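Local coordinates for YbgK (PDB 5DUD), which catalyses, as subunit C of 5-oxoprolinase, the cleavage of 5-oxoproline to L-glutamate coupled to ATP hydrolysis, at residues 34-39 / 71-76; 108-113 / 268-273; 166-171 / 293-298; 260-265 / 289-294. All blocks are in the same frame, centred on the assembly; numbering follows the deposited sequence.

Contact 1 of 4, residues 34-39 / 71-76; sequences MPALRI and ALTGAG
Thr73 OG1 donates a hydrogen bond to Ala36 O over 2.8 Å. The hydroxyl comes from above the carbonyl plane, 64° out of it, and the C=O...donor angle is 114°. Thr73 has OG1 between its backbone N and carbonyl carbon (chi1 48°), and this puts the hydroxyl on the helix side of the strand. A strand side chain thus grips a main-chain oxygen of the helix.

The rest is van der Waals packing. Thr73 CG2 meets the CG2 branch of Ile39 at 4.0 Å, one methyl against the other, in the next turn of the helix. Thr73 CG2 also lies 3.6 Å from Ala36 O, so this threonine covers the carbonyl with both branches. Ala36 CB points at the backbone of Gly74 and stands 3.9 Å from Gly74 N. Gly74 has a positive phi, which by itself favours glycine.

All five touching residues are buried. Helix 34-39 and strand 71-74 run nearly antiparallel, with their axes 7.1 Å apart at closest approach. This is helix-on-sheet packing inside the carboxyltransferase family region. Asp33 OD1 bonds Ala36 N at the start of the helix. Tyr112, on neighbouring strand 110-115, touches Ala36, Leu37 and Thr73. Helix 285-302 packs against Pro35, Arg38 and Ile39, through Gln295, Phe299 and Leu302.

Contact 2 of 4, residues 108-113 / 268-273; sequences GMRSYL and HLAQIP
Gln271 meets the start of strand 110-113 with its side-chain amide, and hydrogen bonds carry most of the contact. Gln271 OE1 accepts from Met109 N at 3.1 Å. This bond is nearly straight, 170° at the hydrogen, and the donor lies in the plane of the side-chain carbonyl. Arg110 N adds a weak bond to the same oxygen. On the other arm of the amide, Gln271 NE2 donates to Arg110 O over 3.2 Å, and the acceptor lies in the amide plane. The Gln271 side chain bends at chi2 (-50°), which brings CD back to the strand backbone. Gln271 NE2 also bonds Asp33 OD2, so both arms of this buried amide have partners.

A second polar link uses the arginine side chain. Arg110 NH1 donates to Ala270 O over 2.7 Å. The oxygen sits at the guanidinium edge, close to its plane. Gly108 CA makes a CH...O contact with Gln271 O at 3.3 Å.

Packing fills in beside the polar groups. Met109 CB lies 3.4 Å from Ala270 O, and Met109 CG approaches Ile272 O at 3.6 Å. The Met109 chain bends at chi2 and chi3, and Met109 SD passes Pro273 CA at 4.0 Å. Arg110 CD rests near Ala270 CB.

The amide thus pairs with both donors and an acceptor of the 109-110 backbone. The carbonyl dipole of Ala270 probably favours the positive guanidinium. Buried backbone polar atoms at 109-110 are met by the Gln271 amide, which Asp33 holds through NE2.

Contact 3 of 4, residues 166-171 / 293-298; sequences KQLLWG and QDQQRY
Tyr298 carries CG anti to its backbone N (chi1 168°), and Leu168 carries CG anti to its carbonyl carbon (chi1 -62°). These torsions set each CG toward the other segment. The two side chains then lie alongside each other between loop and helix, running in opposite senses. Leu168 CD2 lies over one face of the tyrosine ring in a CH-pi contact, 3.8 Å from the centroid and 22° off the ring normal. The methyl is displaced from the ring centre toward the hydroxyl end, and its nearest ring atom is Tyr298 CZ at 3.5 Å. The branch point follows the same side of the ring, with Leu168 CG 3.7 Å from Tyr298 CE2. Leu168 CD1 is 3.9 Å from that same Tyr298 CE2.

Lys166 O sits at the ring edge, near its plane, beside the hydroxyl end. The ring is therefore met on a face by a leucine and at the edge by a main-chain carbonyl. The side chain of Gln295, one turn earlier on the helix, reaches toward Leu168 CD1.

This is a surface contact between helix 285-302 and the loop that leads from strand 149-150 into strand 173-178. Helix 34-44 lies alongside: its Pro35 touches Leu168 and Gln295, and its Ile39 touches Tyr298. Tyr267, on helix 266-271, packs against both Leu168 and Gln295. Loop 166-171 is thus held among three helices.

Contact 4 of 4, residues 260-265 / 289-294; sequences CIIEAD and LKARQD
The Glu263 carboxylate and the Arg292 guanidinium meet with their planes 57° apart. Glu263 OE2 lies at the guanidinium edge, in plane, and is 3.7 Å from Arg292 NH2. Glu263 OE1 approaches more obliquely and forms the salt bridge. Its hydrogen bond from Arg292 NE is long and weak, at 3.5 Å with 134° at the hydrogen. The two side chains cross at a slant, so the pair is not the flat, two-pronged kind. Glu263 has CG anti to its backbone N (chi1 -171°) and is extended beyond it, which carries the carboxylate out to the helix.

Next to the charged pair, small apolar groups touch. Ala264 CB lies 3.9 Å from Ala291 CB and 3.4 Å from Ala291 O. Ile262 CD1 adds a contact to Ala291 CB at 4.1 Å. The alanines let the backbones come close, with Ala264 CA 5.0 Å from Arg292 CA.

Residues 262-265 form a turn closed by the hydrogen bond from Asp265 N to Ile262 O, and Asp265 also makes a salt bridge to Arg175. Glu263 N bonds an acidic side chain of the other protein chain, so the turn also lies at the subunit interface. The sheet-bearing region is assigned to the carboxyltransferase family, in the cyclophilin-like clan. The contact itself is a helix, 285-302, packed on the turn that follows strand 257-261 of the seven-stranded mixed sheet.

Contacts 1 and 2 lie side by side on one sheet, their centres about 9 Å apart, where Ala75 N meets Arg110 O at 2.9 Å. One aspartate, Asp33, serves contacts 1, 2 and 3; its partner in loop 166-171 of contact 3 is Trp170 NE1. The same tryptophan reaches contact 1, with Trp170 CH2 3.2 Å from Gly74 O, and contact 2, with Trp170 CD1 3.3 Å from Gln271 CG. Contacts 3 and 4 share Gln293 and Asp294 on helix 285-302, with centres about 10 Å apart. Contact 4 is about 18 Å from contacts 1 and 2, centre to centre. Together, the four contacts connect the five-stranded and seven-stranded sheets through helices and a loop.

Contact 1 of 4, residues 34-39 / 71-76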
# COMPACT_ATOMS: atom_id res chain seq x y z
N MET A 34 2.34 -11.38 -7.30
CA MET A 34 0.95 -11.81 -7.45
C MET A 34 0.83 -13.02 -8.39
O MET A 34 0.11 -13.95 -8.03
CB MET A 34 0.03 -10.66 -7.93
CG MET A 34 -0.55 -9.80 -6.82
SD MET A 34 -1.48 -10.67 -5.53
CE MET A 34 -2.48 -11.71 -6.51
N PRO A 35 1.53 -13.06 -9.55
CA PRO A 35 1.45 -14.23 -10.44
C PRO A 35 1.92 -15.55 -9.80
O PRO A 35 1.40 -16.59 -10.17
CB PRO A 35 2.38 -13.85 -11.60
CG PRO A 35 2.40 -12.38 -11.60
CD PRO A 35 2.39 -12.02 -10.15
N ALA A 36 2.88 -15.50 -8.85
CA ALA A 36 3.36 -16.71 -8.17
C ALA A 36 2.28 -17.32 -7.25
O ALA A 36 2.02 -18.52 -7.34
CB ALA A 36 4.62 -16.42 -7.37
N LEU A 37 1.65 -16.50 -6.39
CA LEU A 37 0.57 -16.93 -5.49
C LEU A 37 -0.67 -17.44 -6.28
O LEU A 37 -1.29 -18.43 -5.88
CB LEU A 37 0.17 -15.75 -4.58
CG LEU A 37 -0.98 -15.98 -3.60
CD1 LEU A 37 -0.67 -15.42 -2.23
CD2 LEU A 37 -2.27 -15.35 -4.10
N ARG A 38 -1.02 -16.74 -7.38
CA ARG A 38 -2.18 -17.11 -8.21
C ARG A 38 -2.00 -18.49 -8.83
O ARG A 38 -2.92 -19.30 -8.74
CB ARG A 38 -2.48 -16.06 -9.30
CG ARG A 38 -3.17 -14.83 -8.73
CD ARG A 38 -3.46 -13.76 -9.75
NE ARG A 38 -4.18 -12.64 -9.13
CZ ARG A 38 -4.49 -11.50 -9.73
NH1 ARG A 38 -4.13 -11.29 -11.00
NH2 ARG A 38 -5.14 -10.55 -9.08
N ILE A 39 -0.82 -18.79 -9.40
CA ILE A 39 -0.53 -20.10 -10.00
C ILE A 39 -0.59 -21.20 -8.94
O ILE A 39 -1.16 -22.26 -9.21
CB ILE A 39 0.86 -20.08 -10.72
CG1 ILE A 39 0.81 -19.17 -11.98
CG2 ILE A 39 1.31 -21.49 -11.11
CD1 ILE A 39 2.19 -18.68 -12.46
N ALA A 71 1.37 -27.13 -3.31
CA ALA A 71 2.17 -26.63 -4.43
C ALA A 71 3.13 -25.53 -3.98
O ALA A 71 2.83 -24.82 -3.01
CB ALA A 71 1.25 -26.11 -5.52
N LEU A 72 4.27 -25.39 -4.68
CA LEU A 72 5.28 -24.37 -4.41
C LEU A 72 5.55 -23.54 -5.67
O LEU A 72 5.60 -24.11 -6.76
CB LEU A 72 6.59 -25.01 -3.93
CG LEU A 72 6.69 -25.46 -2.47
CD1 LEU A 72 7.89 -26.38 -2.29
CD2 LEU A 72 6.79 -24.27 -1.52
N THR A 73 5.66 -22.21 -5.54
CA THR A 73 5.92 -21.29 -6.66
C THR A 73 6.94 -20.23 -6.18
O THR A 73 7.47 -20.34 -5.07
CB THR A 73 4.61 -20.64 -7.16
OG1 THR A 73 3.88 -20.17 -6.04
CG2 THR A 73 3.75 -21.60 -7.99
N GLY A 74 7.24 -19.24 -7.03
CA GLY A 74 8.19 -18.17 -6.72
C GLY A 74 9.63 -18.61 -6.89
O GLY A 74 9.94 -19.33 -7.84
N ALA A 75 10.52 -18.19 -5.98
CA ALA A 75 11.94 -18.55 -6.04
C ALA A 75 12.16 -20.01 -5.63
O ALA A 75 11.61 -20.45 -4.62
CB ALA A 75 12.75 -17.64 -5.13
N GLY A 76 12.96 -20.74 -6.41
CA GLY A 76 13.26 -22.14 -6.15
C GLY A 76 14.24 -22.32 -5.00
O GLY A 76 15.41 -21.95 -5.13

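Contact 2 of 4, residues 108-113 / 268-273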
# COMPACT_ATOMS: atom_id res chain seq x y z
N GLY A 108 16.56 -15.59 -6.95
CA GLY A 108 15.27 -15.13 -6.46
C GLY A 108 15.30 -14.69 -5.00
O GLY A 108 16.35 -14.69 -4.37
N MET A 109 14.12 -14.31 -4.48
CA MET A 109 13.96 -13.84 -3.10
C MET A 109 12.74 -14.46 -2.42
O MET A 109 12.89 -15.11 -1.39
CB MET A 109 13.82 -12.31 -3.05
CG MET A 109 15.12 -11.57 -3.17
SD MET A 109 16.07 -11.52 -1.62
CE MET A 109 15.01 -10.48 -0.62
N ARG A 110 11.52 -14.21 -2.95
CA ARG A 110 10.28 -14.67 -2.33
C ARG A 110 9.71 -15.96 -2.94
O ARG A 110 9.68 -16.11 -4.16
CB ARG A 110 9.22 -13.55 -2.37
CG ARG A 110 9.52 -12.44 -1.36
CD ARG A 110 9.04 -11.07 -1.77
NE ARG A 110 9.58 -10.02 -0.89
CZ ARG A 110 10.72 -9.35 -1.07
NH1 ARG A 110 11.49 -9.59 -2.13
NH2 ARG A 110 11.10 -8.43 -0.19
N SER A 111 9.24 -16.88 -2.07
CA SER A 111 8.65 -18.18 -2.43
C SER A 111 7.25 -18.28 -1.81
O SER A 111 7.03 -17.73 -0.74
CB SER A 111 9.54 -19.31 -1.93
OG SER A 111 9.19 -20.57 -2.49
N TYR A 112 6.32 -18.98 -2.49
CA TYR A 112 4.95 -19.11 -2.00
C TYR A 112 4.56 -20.57 -1.79
O TYR A 112 5.02 -21.43 -2.54
CB TYR A 112 3.97 -18.41 -2.96
CG TYR A 112 4.27 -16.94 -3.10
CD1 TYR A 112 5.32 -16.50 -3.91
CD2 TYR A 112 3.60 -15.99 -2.34
CE1 TYR A 112 5.68 -15.16 -3.96
CE2 TYR A 112 3.94 -14.64 -2.41
CZ TYR A 112 4.98 -14.23 -3.22
OH TYR A 112 5.33 -12.90 -3.31
N LEU A 113 3.72 -20.84 -0.77
CA LEU A 113 3.25 -22.18 -0.43
C LEU A 113 1.73 -22.17 -0.24
O LEU A 113 1.23 -21.56 0.70
CB LEU A 113 3.97 -22.67 0.85
CG LEU A 113 3.49 -24.00 1.44
CD1 LEU A 113 3.55 -25.12 0.42
CD2 LEU A 113 4.31 -24.38 2.65
N HIS A 268 8.42 -8.88 -11.24
CA HIS A 268 9.87 -9.01 -11.36
C HIS A 268 10.63 -8.38 -10.16
O HIS A 268 11.65 -8.93 -9.76
CB HIS A 268 10.40 -8.37 -12.66
CG HIS A 268 10.04 -9.11 -13.91
ND1 HIS A 268 10.99 -9.78 -14.64
CD2 HIS A 268 8.85 -9.22 -14.53
CE1 HIS A 268 10.35 -10.29 -15.68
NE2 HIS A 268 9.06 -9.96 -15.67
N LEU A 269 10.14 -7.25 -9.61
CA LEU A 269 10.78 -6.55 -8.47
C LEU A 269 10.93 -7.47 -7.24
O LEU A 269 11.97 -7.45 -6.58
CB LEU A 269 9.98 -5.28 -8.06
CG LEU A 269 10.23 -3.89 -8.70
CD1 LEU A 269 11.60 -3.31 -8.30
CD2 LEU A 269 9.91 -3.85 -10.19
N ALA A 270 9.89 -8.28 -6.97
CA ALA A 270 9.80 -9.20 -5.82
C ALA A 270 10.94 -10.20 -5.76
O ALA A 270 11.32 -10.58 -4.65
CB ALA A 270 8.48 -9.96 -5.87
N GLN A 271 11.46 -10.67 -6.91
CA GLN A 271 12.52 -11.67 -6.92
C GLN A 271 13.92 -11.09 -6.97
O GLN A 271 14.87 -11.83 -6.72
CB GLN A 271 12.34 -12.63 -8.11
CG GLN A 271 11.01 -13.38 -8.16
CD GLN A 271 10.57 -14.09 -6.90
OE1 GLN A 271 11.37 -14.41 -6.01
NE2 GLN A 271 9.31 -14.47 -6.85
N ILE A 272 14.08 -9.79 -7.27
CA ILE A 272 15.42 -9.19 -7.38
C ILE A 272 16.17 -9.20 -6.03
O ILE A 272 15.73 -8.54 -5.09
CB ILE A 272 15.35 -7.74 -7.96
CG1 ILE A 272 15.06 -7.79 -9.48
CG2 ILE A 272 16.68 -6.98 -7.72
CD1 ILE A 272 14.49 -6.51 -10.06
N PRO A 273 17.35 -9.86 -5.94
CA PRO A 273 18.11 -9.85 -4.67
C PRO A 273 18.58 -8.46 -4.23
O PRO A 273 18.67 -7.53 -5.04
CB PRO A 273 19.31 -10.76 -4.96
CG PRO A 273 18.91 -11.59 -6.12
CD PRO A 273 18.02 -10.71 -6.95

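Contact 3 of 4, residues 166-171 / 293-298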
# COMPACT_ATOMS: atom_id res chain seq x y z
N LYS A 166 3.59 -24.26 -16.33
CA LYS A 166 4.80 -23.47 -16.57
C LYS A 166 4.74 -22.17 -15.78
O LYS A 166 3.69 -21.53 -15.78
CB LYS A 166 4.97 -23.16 -18.08
CG LYS A 166 5.15 -24.38 -18.99
CD LYS A 166 4.49 -24.16 -20.35
CE LYS A 166 4.74 -25.31 -21.31
NZ LYS A 166 5.76 -24.97 -22.34
N GLN A 167 5.82 -21.80 -15.08
CA GLN A 167 5.89 -20.55 -14.32
C GLN A 167 6.36 -19.43 -15.24
O GLN A 167 6.72 -19.70 -16.39
CB GLN A 167 6.84 -20.72 -13.12
CG GLN A 167 6.45 -21.83 -12.17
CD GLN A 167 7.33 -21.83 -10.95
OE1 GLN A 167 8.26 -22.64 -10.83
NE2 GLN A 167 7.08 -20.93 -10.02
N LEU A 168 6.38 -18.17 -14.75
CA LEU A 168 6.82 -16.98 -15.50
C LEU A 168 8.28 -16.63 -15.20
O LEU A 168 8.67 -16.56 -14.03
CB LEU A 168 5.94 -15.78 -15.16
CG LEU A 168 4.46 -15.88 -15.50
CD1 LEU A 168 3.69 -14.71 -14.93
CD2 LEU A 168 4.24 -15.95 -17.01
N LEU A 169 9.08 -16.36 -16.24
CA LEU A 169 10.48 -16.02 -16.02
C LEU A 169 10.63 -14.62 -15.45
O LEU A 169 9.88 -13.72 -15.82
CB LEU A 169 11.32 -16.15 -17.31
CG LEU A 169 12.46 -17.15 -17.21
CD1 LEU A 169 11.93 -18.58 -17.29
CD2 LEU A 169 13.52 -16.88 -18.26
N TRP A 170 11.60 -14.47 -14.55
CA TRP A 170 11.93 -13.20 -13.91
C TRP A 170 13.16 -12.60 -14.60
O TRP A 170 13.88 -13.31 -15.30
CB TRP A 170 12.19 -13.42 -12.41
CG TRP A 170 11.04 -14.08 -11.72
CD1 TRP A 170 9.90 -13.48 -11.28
CD2 TRP A 170 10.87 -15.49 -11.50
NE1 TRP A 170 9.05 -14.42 -10.74
CE2 TRP A 170 9.62 -15.66 -10.87
CE3 TRP A 170 11.66 -16.62 -11.75
CZ2 TRP A 170 9.15 -16.92 -10.48
CZ3 TRP A 170 11.19 -17.86 -11.37
CH2 TRP A 170 9.95 -18.00 -10.75
N GLY A 171 13.35 -11.30 -14.41
CA GLY A 171 14.48 -10.57 -14.98
C GLY A 171 14.75 -9.27 -14.26
O GLY A 171 14.01 -8.89 -13.35
N GLN A 293 -3.02 -7.23 -20.29
CA GLN A 293 -3.99 -8.21 -20.80
C GLN A 293 -3.34 -9.58 -20.89
O GLN A 293 -3.84 -10.52 -20.28
CB GLN A 293 -4.55 -7.80 -22.18
CG GLN A 293 -5.60 -6.69 -22.13
CD GLN A 293 -5.87 -6.02 -23.47
OE1 GLN A 293 -6.17 -4.83 -23.53
NE2 GLN A 293 -5.81 -6.75 -24.58
N ASP A 294 -2.20 -9.68 -21.60
CA ASP A 294 -1.44 -10.93 -21.77
C ASP A 294 -1.25 -11.70 -20.45
O ASP A 294 -1.36 -12.92 -20.45
CB ASP A 294 -0.06 -10.66 -22.41
CG ASP A 294 -0.09 -10.25 -23.88
OD1 ASP A 294 -1.19 -10.21 -24.47
OD2 ASP A 294 0.99 -9.95 -24.42
N GLN A 295 -1.00 -10.98 -19.33
CA GLN A 295 -0.84 -11.61 -18.02
C GLN A 295 -2.20 -12.00 -17.43
O GLN A 295 -2.32 -13.07 -16.85
CB GLN A 295 -0.07 -10.70 -17.05
CG GLN A 295 0.57 -11.47 -15.90
CD GLN A 295 1.47 -10.61 -15.06
OE1 GLN A 295 2.69 -10.60 -15.23
NE2 GLN A 295 0.89 -9.87 -14.12
N GLN A 296 -3.25 -11.17 -17.64
CA GLN A 296 -4.62 -11.52 -17.22
C GLN A 296 -5.15 -12.69 -18.05
O GLN A 296 -5.84 -13.57 -17.53
CB GLN A 296 -5.57 -10.31 -17.33
CG GLN A 296 -5.43 -9.31 -16.19
CD GLN A 296 -6.41 -8.16 -16.29
OE1 GLN A 296 -6.84 -7.77 -17.38
NE2 GLN A 296 -6.76 -7.57 -15.16
N ARG A 297 -4.81 -12.70 -19.35
CA ARG A 297 -5.16 -13.75 -20.32
C ARG A 297 -4.40 -15.05 -20.01
O ARG A 297 -4.91 -16.13 -20.30
CB ARG A 297 -4.82 -13.28 -21.74
CG ARG A 297 -5.72 -12.14 -22.25
CD ARG A 297 -5.26 -11.60 -23.61
NE ARG A 297 -6.25 -10.71 -24.21
CZ ARG A 297 -6.21 -10.25 -25.45
NH1 ARG A 297 -5.21 -10.58 -26.27
NH2 ARG A 297 -7.16 -9.43 -25.90
N TYR A 298 -3.19 -14.94 -19.45
CA TYR A 298 -2.35 -16.08 -19.07
C TYR A 298 -2.98 -16.87 -17.89
O TYR A 298 -2.89 -18.10 -17.90
CB TYR A 298 -0.92 -15.59 -18.73
CG TYR A 298 -0.02 -16.61 -18.06
CD1 TYR A 298 0.62 -17.60 -18.80
CD2 TYR A 298 0.26 -16.54 -16.70
CE1 TYR A 298 1.48 -18.51 -18.20
CE2 TYR A 298 1.12 -17.45 -16.09
CZ TYR A 298 1.72 -18.44 -16.84
OH TYR A 298 2.57 -19.33 -16.24

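Contact 4 of 4, residues 260-265 / 289-294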
# COMPACT_ATOMS: atom_id res chain seq x y z
N CYS A 260 6.34 5.31 -13.47
CA CYS A 260 5.41 4.34 -12.88
C CYS A 260 5.60 3.00 -13.58
O CYS A 260 5.48 2.92 -14.80
CB CYS A 260 3.97 4.82 -12.98
SG CYS A 260 2.77 3.75 -12.13
N ILE A 261 5.93 1.95 -12.80
CA ILE A 261 6.14 0.60 -13.31
C ILE A 261 4.77 -0.03 -13.63
O ILE A 261 3.82 0.13 -12.86
CB ILE A 261 6.96 -0.24 -12.30
CG1 ILE A 261 8.36 0.37 -12.10
CG2 ILE A 261 7.09 -1.71 -12.75
CD1 ILE A 261 8.89 0.20 -10.79
N ILE A 262 4.69 -0.71 -14.78
CA ILE A 262 3.44 -1.33 -15.23
C ILE A 262 3.14 -2.58 -14.40
O ILE A 262 4.06 -3.28 -13.98
CB ILE A 262 3.44 -1.63 -16.76
CG1 ILE A 262 4.49 -2.70 -17.19
CG2 ILE A 262 3.62 -0.33 -17.54
CD1 ILE A 262 4.35 -3.22 -18.59
N GLU A 263 1.85 -2.84 -14.15
CA GLU A 263 1.38 -3.98 -13.34
C GLU A 263 1.87 -5.35 -13.86
O GLU A 263 2.08 -6.25 -13.05
CB GLU A 263 -0.16 -3.97 -13.27
CG GLU A 263 -0.76 -4.96 -12.29
CD GLU A 263 -2.23 -4.73 -12.01
OE1 GLU A 263 -3.04 -5.63 -12.34
OE2 GLU A 263 -2.58 -3.65 -11.48
N ALA A 264 2.09 -5.50 -15.18
CA ALA A 264 2.59 -6.75 -15.76
C ALA A 264 4.05 -7.04 -15.37
O ALA A 264 4.44 -8.21 -15.38
CB ALA A 264 2.46 -6.71 -17.28
N ASP A 265 4.86 -6.01 -15.02
CA ASP A 265 6.27 -6.17 -14.64
C ASP A 265 6.52 -6.03 -13.13
O ASP A 265 7.65 -6.25 -12.69
CB ASP A 265 7.14 -5.16 -15.41
CG ASP A 265 7.37 -5.56 -16.85
OD1 ASP A 265 6.45 -6.15 -17.46
OD2 ASP A 265 8.47 -5.28 -17.37
N LEU A 289 -0.81 -1.72 -21.64
CA LEU A 289 -2.16 -2.31 -21.58
C LEU A 289 -2.21 -3.70 -22.21
O LEU A 289 -2.91 -4.56 -21.68
CB LEU A 289 -3.18 -1.39 -22.25
CG LEU A 289 -3.49 -0.10 -21.49
CD1 LEU A 289 -4.06 0.97 -22.41
CD2 LEU A 289 -4.39 -0.36 -20.27
N LYS A 290 -1.48 -3.93 -23.33
CA LYS A 290 -1.44 -5.25 -23.97
C LYS A 290 -0.68 -6.23 -23.07
O LYS A 290 -1.08 -7.39 -22.97
CB LYS A 290 -0.78 -5.17 -25.36
N ALA A 291 0.39 -5.75 -22.40
CA ALA A 291 1.17 -6.57 -21.46
C ALA A 291 0.34 -6.94 -20.23
O ALA A 291 0.50 -8.04 -19.69
CB ALA A 291 2.43 -5.83 -21.03
N ARG A 292 -0.55 -6.03 -19.78
CA ARG A 292 -1.46 -6.27 -18.65
C ARG A 292 -2.51 -7.30 -19.04
O ARG A 292 -2.85 -8.16 -18.22
CB ARG A 292 -2.13 -4.96 -18.19
CG ARG A 292 -2.63 -5.01 -16.75
CD ARG A 292 -4.04 -4.46 -16.59
NE ARG A 292 -4.34 -4.16 -15.18
CZ ARG A 292 -5.55 -3.86 -14.71
NH1 ARG A 292 -6.61 -3.83 -15.52
NH2 ARG A 292 -5.72 -3.59 -13.42
N GLN A 293 -3.02 -7.23 -20.29
CA GLN A 293 -3.99 -8.21 -20.80
C GLN A 293 -3.34 -9.58 -20.89
O GLN A 293 -3.84 -10.52 -20.28
CB GLN A 293 -4.55 -7.80 -22.18
CG GLN A 293 -5.60 -6.69 -22.13
CD GLN A 293 -5.87 -6.02 -23.47
OE1 GLN A 293 -6.17 -4.83 -23.53
NE2 GLN A 293 -5.81 -6.75 -24.58
N ASP A 294 -2.20 -9.68 -21.60
CA ASP A 294 -1.44 -10.93 -21.77
C ASP A 294 -1.25 -11.70 -20.45
O ASP A 294 -1.36 -12.92 -20.45
CB ASP A 294 -0.06 -10.66 -22.41
CG ASP A 294 -0.09 -10.25 -23.88
OD1 ASP A 294 -1.19 -10.21 -24.47
OD2 ASP A 294 0.99 -9.95 -24.42